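Local coordinates for solute binding protein MsmE (PDB 4R6H), which binds melibiose, raffinose and stachyose as the solute-binding component of the MelEDC-MsmX ABC transporter, which imports these sugars, at residues Leu345-Leu349 / Thr350-Ala354; Lys337-Ala340 / Glu341-Ser344; Ile327-Met330 / Ala331-Ala334; Ser45-Asp48 / Thr49-Leu53. All coordinates share one frame; numbering follows the deposited sequence.

Four local contacts, each made within one run of chain, together illustrate how a lobe of a solute-binding protein is assembled from short-range units. Along the sequence contact 4 comes first, on helix 44-60 of a beta-alpha-beta unit; contact 3 follows at the junction of helices 320-331 and 333-343, contact 2 at the end of helix 333-343, and contact 1 in the loop after it. Contact 2 is central: its centre lies about 9 Å from those of contacts 1 and 4 and about 12 Å from that of contact 3, and it touches all three. Helix 333-343 thus packs against helix 44-60, nearly 300 residues earlier in the chain.

Contact 1: Leu345-Leu349 / Thr350-Ala354; sequences LPSGL and TNVKA
A tight reversal of the chain brings Ser347 against Val352, in the loop that leaves helix 333-343 and runs on to helix 359-364. Two small motifs shape it: an ST turn at Ser347 and a type I beta turn from Leu349 to Val352. In the first, Ser347 OG accepts the backbone N-H of Leu349 at 3.0 Å, with an N-H...O angle of 158°. With chi1 at 163°, OG swings opposite the Ser347 nitrogen and comes within 3.6 Å of Val352 CB. Ser347 CB meets the CG1 branch of the same valine at 3.7 Å, and the CG2 branch lies between Ser347 OG (3.9 Å) and Leu349 CB (4.0 Å). Replacing Ser347 by an alanine removes the side-chain acceptor for the Leu349 amide, and the ST turn would probably be less firmly set. The beta turn itself is closed by a weak backbone bond from Val352 N to Leu349 O at 3.5 Å. Outside the reversal, Gln140 bonds to Ser347 O, Trp114 packs on Leu349, and Ala354 rests on helix 333-343 at Ala340 and Glu341. At the corner, Asn351 and Leu349 lie side by side and point the same way, with Asn351 OD1 3.2 Å from Leu349 CB.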
# COMPACT_ATOMS: atom_id res chain seq x y z
N LEU A 345 -10.90 1.01 3.39
CA LEU A 345 -10.29 1.88 2.40
C LEU A 345 -11.32 2.39 1.46
O LEU A 345 -12.41 1.79 1.30
CB LEU A 345 -9.21 1.11 1.64
CG LEU A 345 -7.92 0.76 2.35
CD1 LEU A 345 -7.05 -0.19 1.56
CD2 LEU A 345 -7.16 2.05 2.64
N PRO A 346 -11.00 3.48 0.74
CA PRO A 346 -11.97 3.97 -0.24
C PRO A 346 -12.19 3.00 -1.39
O PRO A 346 -11.29 2.23 -1.75
CB PRO A 346 -11.31 5.24 -0.80
CG PRO A 346 -10.26 5.59 0.17
CD PRO A 346 -9.81 4.33 0.84
N SER A 347 -13.37 3.08 -1.97
CA SER A 347 -13.64 2.38 -3.24
C SER A 347 -12.81 2.96 -4.34
O SER A 347 -12.35 4.08 -4.27
CB SER A 347 -15.13 2.52 -3.58
OG SER A 347 -15.43 2.22 -4.93
N GLY A 348 -12.64 2.18 -5.41
CA GLY A 348 -11.99 2.65 -6.62
C GLY A 348 -12.87 3.49 -7.53
O GLY A 348 -12.34 3.98 -8.51
N LEU A 349 -14.15 3.70 -7.17
CA LEU A 349 -15.13 4.39 -8.01
C LEU A 349 -15.56 5.68 -7.38
O LEU A 349 -15.73 5.75 -6.17
CB LEU A 349 -16.35 3.52 -8.24
CG LEU A 349 -16.10 2.12 -8.79
CD1 LEU A 349 -17.38 1.31 -8.76
CD2 LEU A 349 -15.49 2.18 -10.18
N THR A 350 -15.76 6.70 -8.22
CA THR A 350 -16.08 8.04 -7.72
C THR A 350 -17.53 8.14 -7.25
O THR A 350 -17.86 9.06 -6.50
CB THR A 350 -15.85 9.07 -8.83
OG1 THR A 350 -16.66 8.73 -9.96
CG2 THR A 350 -14.42 9.12 -9.21
N ASN A 351 -18.39 7.22 -7.67
CA ASN A 351 -19.82 7.28 -7.34
C ASN A 351 -20.12 6.52 -6.05
O ASN A 351 -21.27 6.24 -5.76
CB ASN A 351 -20.70 6.73 -8.48
CG ASN A 351 -20.41 5.26 -8.81
OD1 ASN A 351 -19.26 4.84 -8.78
ND2 ASN A 351 -21.43 4.50 -9.19
N VAL A 352 -19.06 6.13 -5.33
CA VAL A 352 -19.19 5.33 -4.12
C VAL A 352 -18.45 6.00 -3.01
O VAL A 352 -17.25 6.26 -3.10
CB VAL A 352 -18.56 3.94 -4.30
CG1 VAL A 352 -18.71 3.12 -3.02
CG2 VAL A 352 -19.19 3.24 -5.49
N LYS A 353 -19.15 6.30 -1.93
CA LYS A 353 -18.50 6.97 -0.84
C LYS A 353 -18.57 6.07 0.39
O LYS A 353 -19.50 6.12 1.20
CB LYS A 353 -19.10 8.36 -0.58
CG LYS A 353 -18.75 9.39 -1.66
CD LYS A 353 -17.29 9.82 -1.49
CE LYS A 353 -16.93 11.03 -2.34
NZ LYS A 353 -15.48 11.36 -2.18
N ALA A 354 -17.55 5.23 0.53
CA ALA A 354 -17.44 4.28 1.63
C ALA A 354 -17.27 5.05 2.94
O ALA A 354 -16.45 5.97 3.01
CB ALA A 354 -16.26 3.35 1.45

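Contact 2: Lys337-Ala340 / Glu341-Ser344; sequences KQMA and EATS
The last turns of helix 333-343 end in a Schellman motif, and side chains three and four residues apart meet along them. On one flank Lys337 and Glu341 form an i to i+4 salt bridge, NZ to OE2 at 2.8 Å. The lysine runs extended from its backbone and bends only at its last torsion (chi4 -71°), which folds the ammonium group back to the syn side of the carboxylate oxygen, 20° out of the carboxylate plane. A water accepts from Lys337 NZ and donates weakly to Glu341 OE1, joining the other oxygen to the same amine. Glu341 OE2 also takes the backbone N-H of Asp355, so the pair reaches into the following loop. Nearer the terminus Ala340 O receives two bonds from Thr343. The hydroxyl donates at 2.7 Å, in the carbonyl plane and on a lone pair, whereas the amide nitrogen, at 3.0 Å, sits above that plane. Thr343 OG1 is in turn hydrogen-bonded to Asn139 ND2, outside the helix. The apolar flank is made by Met339, whose CE lies 4.0 Å from Ala342 CB and 4.1 Å from Thr343 CG2. Ser344 then leaves the helix with positive phi (62°), its N-H bonded to Glu341 O at 3.1 Å, and its hydroxyl is held by Gln276: the reversal of backbone twist typical of a Schellman C-terminus.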
# COMPACT_ATOMS: atom_id res chain seq x y z
N LYS A 337 -19.62 -0.31 -2.02
CA LYS A 337 -19.52 0.36 -0.72
C LYS A 337 -19.28 -0.65 0.39
O LYS A 337 -18.39 -0.49 1.25
CB LYS A 337 -20.79 1.18 -0.45
CG LYS A 337 -20.81 1.96 0.86
CD LYS A 337 -22.10 2.76 0.95
CE LYS A 337 -22.15 3.67 2.16
NZ LYS A 337 -22.32 2.93 3.43
N GLN A 338 -20.05 -1.74 0.37
CA GLN A 338 -19.91 -2.80 1.34
C GLN A 338 -18.52 -3.42 1.35
O GLN A 338 -17.85 -3.57 2.39
CB GLN A 338 -21.01 -3.84 1.14
CG GLN A 338 -20.98 -4.96 2.14
CD GLN A 338 -22.10 -5.95 1.89
OE1 GLN A 338 -22.94 -5.74 1.03
NE2 GLN A 338 -22.06 -7.06 2.60
N MET A 339 -18.04 -3.80 0.16
CA MET A 339 -16.72 -4.40 0.08
C MET A 339 -15.62 -3.43 0.53
O MET A 339 -14.76 -3.80 1.29
CB MET A 339 -16.47 -4.92 -1.32
CG MET A 339 -15.24 -5.78 -1.48
SD MET A 339 -15.37 -7.40 -0.66
CE MET A 339 -14.31 -7.20 0.77
N ALA A 340 -15.69 -2.17 0.07
CA ALA A 340 -14.68 -1.19 0.46
C ALA A 340 -14.65 -0.97 1.96
O ALA A 340 -13.57 -0.96 2.58
CB ALA A 340 -14.90 0.11 -0.29
N GLU A 341 -15.82 -0.84 2.57
CA GLU A 341 -15.84 -0.67 4.02
C GLU A 341 -15.20 -1.83 4.80
O GLU A 341 -14.53 -1.64 5.81
CB GLU A 341 -17.28 -0.43 4.48
CG GLU A 341 -17.75 0.97 4.10
CD GLU A 341 -19.21 1.28 4.40
OE1 GLU A 341 -19.90 0.45 5.04
OE2 GLU A 341 -19.67 2.37 3.99
N ALA A 342 -15.38 -3.04 4.31
CA ALA A 342 -14.74 -4.20 4.94
C ALA A 342 -13.22 -4.14 4.91
O ALA A 342 -12.55 -4.71 5.76
CB ALA A 342 -15.22 -5.47 4.28
N THR A 343 -12.67 -3.45 3.90
CA THR A 343 -11.24 -3.27 3.73
C THR A 343 -10.69 -2.01 4.39
O THR A 343 -9.46 -1.77 4.35
CB THR A 343 -10.84 -3.19 2.23
OG1 THR A 343 -11.20 -1.92 1.66
CG2 THR A 343 -11.47 -4.34 1.42
N SER A 344 -11.58 -1.19 4.95
CA SER A 344 -11.24 0.08 5.61
C SER A 344 -10.59 1.09 4.68
O SER A 344 -9.86 1.98 5.13
CB SER A 344 -10.37 -0.16 6.86
OG SER A 344 -11.09 -1.01 7.77
O HOH W 1 -22.75 -0.02 3.16

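Contact 3: Ile327-Met330 / Ala331-Ala334; sequences IAFM and ARPA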
# COMPACT_ATOMS: atom_id res chain seq x y z
N ILE A 327 -17.56 -8.95 -12.03
CA ILE A 327 -16.98 -7.63 -11.84
C ILE A 327 -18.10 -6.56 -11.84
O ILE A 327 -18.13 -5.67 -10.97
CB ILE A 327 -15.92 -7.34 -12.92
CG1 ILE A 327 -14.67 -8.20 -12.69
CG2 ILE A 327 -15.57 -5.86 -12.91
CD1 ILE A 327 -13.65 -8.12 -13.81
N ALA A 328 -19.00 -6.63 -12.83
CA ALA A 328 -20.10 -5.66 -12.89
C ALA A 328 -20.96 -5.68 -11.64
O ALA A 328 -21.41 -4.64 -11.16
CB ALA A 328 -20.94 -5.87 -14.14
N PHE A 329 -21.19 -6.88 -11.10
CA PHE A 329 -21.93 -7.05 -9.88
C PHE A 329 -21.19 -6.35 -8.73
O PHE A 329 -21.79 -5.64 -7.93
CB PHE A 329 -22.15 -8.54 -9.59
CG PHE A 329 -22.79 -8.82 -8.28
CD1 PHE A 329 -22.00 -9.01 -7.17
CD2 PHE A 329 -24.17 -8.97 -8.15
CE1 PHE A 329 -22.56 -9.25 -5.91
CE2 PHE A 329 -24.74 -9.23 -6.92
CZ PHE A 329 -23.93 -9.40 -5.80
N MET A 330 -19.90 -6.62 -8.59
CA MET A 330 -19.09 -6.01 -7.52
C MET A 330 -19.05 -4.47 -7.60
O MET A 330 -18.97 -3.79 -6.56
CB MET A 330 -17.67 -6.58 -7.56
CG MET A 330 -17.59 -8.02 -7.09
SD MET A 330 -18.04 -8.36 -5.39
CE MET A 330 -16.70 -7.57 -4.49
N ALA A 331 -19.17 -3.95 -8.83
CA ALA A 331 -19.11 -2.51 -9.10
C ALA A 331 -20.42 -1.78 -8.82
O ALA A 331 -20.43 -0.54 -8.80
CB ALA A 331 -18.68 -2.25 -10.53
N ARG A 332 -21.50 -2.50 -8.64
CA ARG A 332 -22.78 -1.84 -8.26
C ARG A 332 -22.51 -1.05 -6.96
O ARG A 332 -21.90 -1.57 -6.04
CB ARG A 332 -23.87 -2.87 -8.03
CG ARG A 332 -24.26 -3.63 -9.27
CD ARG A 332 -25.36 -4.60 -8.90
NE ARG A 332 -25.68 -5.45 -10.03
CZ ARG A 332 -26.40 -6.56 -9.96
NH1 ARG A 332 -26.92 -6.97 -8.84
NH2 ARG A 332 -26.65 -7.24 -11.09
N PRO A 333 -23.01 0.19 -6.86
CA PRO A 333 -22.61 1.01 -5.71
C PRO A 333 -22.84 0.41 -4.32
O PRO A 333 -21.97 0.51 -3.46
CB PRO A 333 -23.47 2.28 -5.87
CG PRO A 333 -23.76 2.35 -7.33
CD PRO A 333 -23.80 0.93 -7.85
N ALA A 334 -23.96 -0.25 -4.06
CA ALA A 334 -24.16 -0.82 -2.74
C ALA A 334 -23.15 -1.89 -2.45
O ALA A 334 -22.64 -1.98 -1.32
CB ALA A 334 -25.56 -1.39 -2.56
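Phe329 CD2 stands 3.5 Å above one face of the Arg332 guanidinium, toward the rim of that group. The two flat groups are far from parallel, their planes turned 56° apart, and NH1 is the nitrogen that comes nearest, also lying 3.7 Å from Phe329 CE2. An extended chain from CG to NE carries the guanidinium there; on the way CB and CG each pass 3.5 Å from Phe329 O. The charge itself is met from helix 44-60, where Glu60 forms a salt bridge with Arg332 NH2, and Phe57 from the same helix packs edge-to-face with Phe329. Arg332 occupies the N-cap position of helix 333-343, at its junction with helix 320-331, so the contact spans the passage from one helix to the next. Across it the backbone bonding shifts from four residues back to three: Ala331 N donates to Ile327 O at 2.9 Å, but Arg332 N donates to Phe329 O at 3.2 Å, from above the carbonyl plane. Its bond to Ala328 O is weak. The methyl group of Ala331 lies 3.5 Å from Ile327 O, and Trp114 and Tyr136 pack on it. Met330 packs on Phe50 and Leu53 of helix 44-60.

Contact 4: Ser45-Asp48 / Thr49-Leu53; sequences SERD and TFRKL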
# COMPACT_ATOMS: atom_id res chain seq x y z
N SER A 45 -12.77 -9.58 8.08
CA SER A 45 -13.86 -8.72 7.56
C SER A 45 -13.84 -8.78 6.04
O SER A 45 -14.87 -8.87 5.39
CB SER A 45 -13.76 -7.26 8.00
OG SER A 45 -12.54 -6.66 7.60
N GLU A 46 -12.63 -8.77 5.48
CA GLU A 46 -12.52 -8.76 4.02
C GLU A 46 -12.99 -10.08 3.46
O GLU A 46 -13.82 -10.14 2.52
CB GLU A 46 -11.09 -8.53 3.60
CG GLU A 46 -10.62 -7.14 3.92
CD GLU A 46 -9.15 -6.94 3.85
OE1 GLU A 46 -8.34 -7.90 3.81
OE2 GLU A 46 -8.83 -5.74 3.87
N ARG A 47 -12.42 -11.16 3.99
CA ARG A 47 -12.78 -12.46 3.48
C ARG A 47 -14.26 -12.76 3.67
O ARG A 47 -14.88 -13.30 2.76
CB ARG A 47 -11.87 -13.54 4.10
CG ARG A 47 -10.43 -13.33 3.76
CD ARG A 47 -9.57 -14.51 4.17
NE ARG A 47 -8.16 -14.30 3.83
CZ ARG A 47 -7.17 -15.13 4.18
NH1 ARG A 47 -7.42 -16.25 4.87
NH2 ARG A 47 -5.93 -14.86 3.82
N ASP A 48 -14.81 -12.50 4.85
CA ASP A 48 -16.22 -12.77 5.11
C ASP A 48 -17.16 -11.93 4.22
O ASP A 48 -18.14 -12.42 3.71
CB ASP A 48 -16.57 -12.56 6.59
CG ASP A 48 -15.79 -13.48 7.53
OD1 ASP A 48 -15.13 -14.43 7.04
OD2 ASP A 48 -15.82 -13.23 8.76
N THR A 49 -16.83 -10.66 4.01
CA THR A 49 -17.65 -9.82 3.20
C THR A 49 -17.59 -10.25 1.73
O THR A 49 -18.61 -10.20 1.04
CB THR A 49 -17.26 -8.33 3.36
OG1 THR A 49 -17.48 -7.93 4.72
CG2 THR A 49 -18.06 -7.42 2.45
N PHE A 50 -16.40 -10.61 1.24
CA PHE A 50 -16.27 -11.10 -0.12
C PHE A 50 -17.11 -12.39 -0.30
O PHE A 50 -17.85 -12.49 -1.28
CB PHE A 50 -14.79 -11.27 -0.47
CG PHE A 50 -14.44 -11.15 -1.95
CD1 PHE A 50 -15.42 -11.11 -2.95
CD2 PHE A 50 -13.12 -11.11 -2.34
CE1 PHE A 50 -15.06 -11.02 -4.28
CE2 PHE A 50 -12.75 -11.03 -3.68
CZ PHE A 50 -13.72 -11.01 -4.64
N ARG A 51 -17.08 -13.30 0.69
CA ARG A 51 -17.91 -14.49 0.61
C ARG A 51 -19.40 -14.15 0.62
O ARG A 51 -20.16 -14.76 -0.11
CB ARG A 51 -17.58 -15.47 1.75
CG ARG A 51 -16.21 -16.10 1.60
CD ARG A 51 -15.97 -17.19 2.64
NE ARG A 51 -14.55 -17.56 2.69
CZ ARG A 51 -13.71 -17.23 3.67
NH1 ARG A 51 -14.12 -16.53 4.74
NH2 ARG A 51 -12.44 -17.63 3.61
N LYS A 52 -19.82 -13.16 1.41
CA LYS A 52 -21.22 -12.79 1.46
C LYS A 52 -21.65 -12.21 0.10
O LYS A 52 -22.72 -12.50 -0.40
CB LYS A 52 -21.52 -11.89 2.67
CG LYS A 52 -21.68 -10.41 2.41
CD LYS A 52 -23.15 -10.04 2.44
CE LYS A 52 -23.57 -9.51 3.81
NZ LYS A 52 -24.70 -8.57 3.69
N LEU A 53 -20.79 -11.39 -0.53
CA LEU A 53 -21.13 -10.85 -1.81
C LEU A 53 -21.14 -11.94 -2.90
O LEU A 53 -21.94 -11.88 -3.80
CB LEU A 53 -20.17 -9.71 -2.17
CG LEU A 53 -20.41 -8.42 -1.40
CD1 LEU A 53 -19.26 -7.47 -1.70
CD2 LEU A 53 -21.75 -7.75 -1.71
O HOH W 2 -9.97 -17.57 5.61
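Asp48, Arg51 and Thr49 carry most of this contact between successive turns of helix 44-60, the helix of the beta-alpha-beta unit formed with strands 33-38 and 64-69. Thr49 grips the turn before it by two bonds to one acceptor: its OG1 donates to Ser45 O at 2.9 Å and its backbone N does so at 3.0 Å, the two arriving from opposite faces of the carbonyl plane. With OG1 beside the backbone nitrogen (chi1 -62°), the hydroxyl points back along the helix to that oxygen. With a valine in its place, lacking the hydroxyl, Ser45 O would lose one of its two donors from this residue, and this turn would probably be held less firmly. The same threonine packs on Ala342 of helix 333-343. On the outer flank, Asp48 and Arg51 make a long salt bridge, OD1 to NH1 at 3.3 Å, in which the oxygen lies at the guanidinium edge while the two flat groups are turned 43° apart. Close to that guanidinium the Arg47 side chain starts out, its CB 3.8 Å from Arg51 NH1, before running off to Met41 O, which its NE bonds. The two arginines are linked by a water that accepts from Arg47 NH1 at 3.0 Å and from Arg51 NH2 at 3.2 Å, in the plane of each guanidinium.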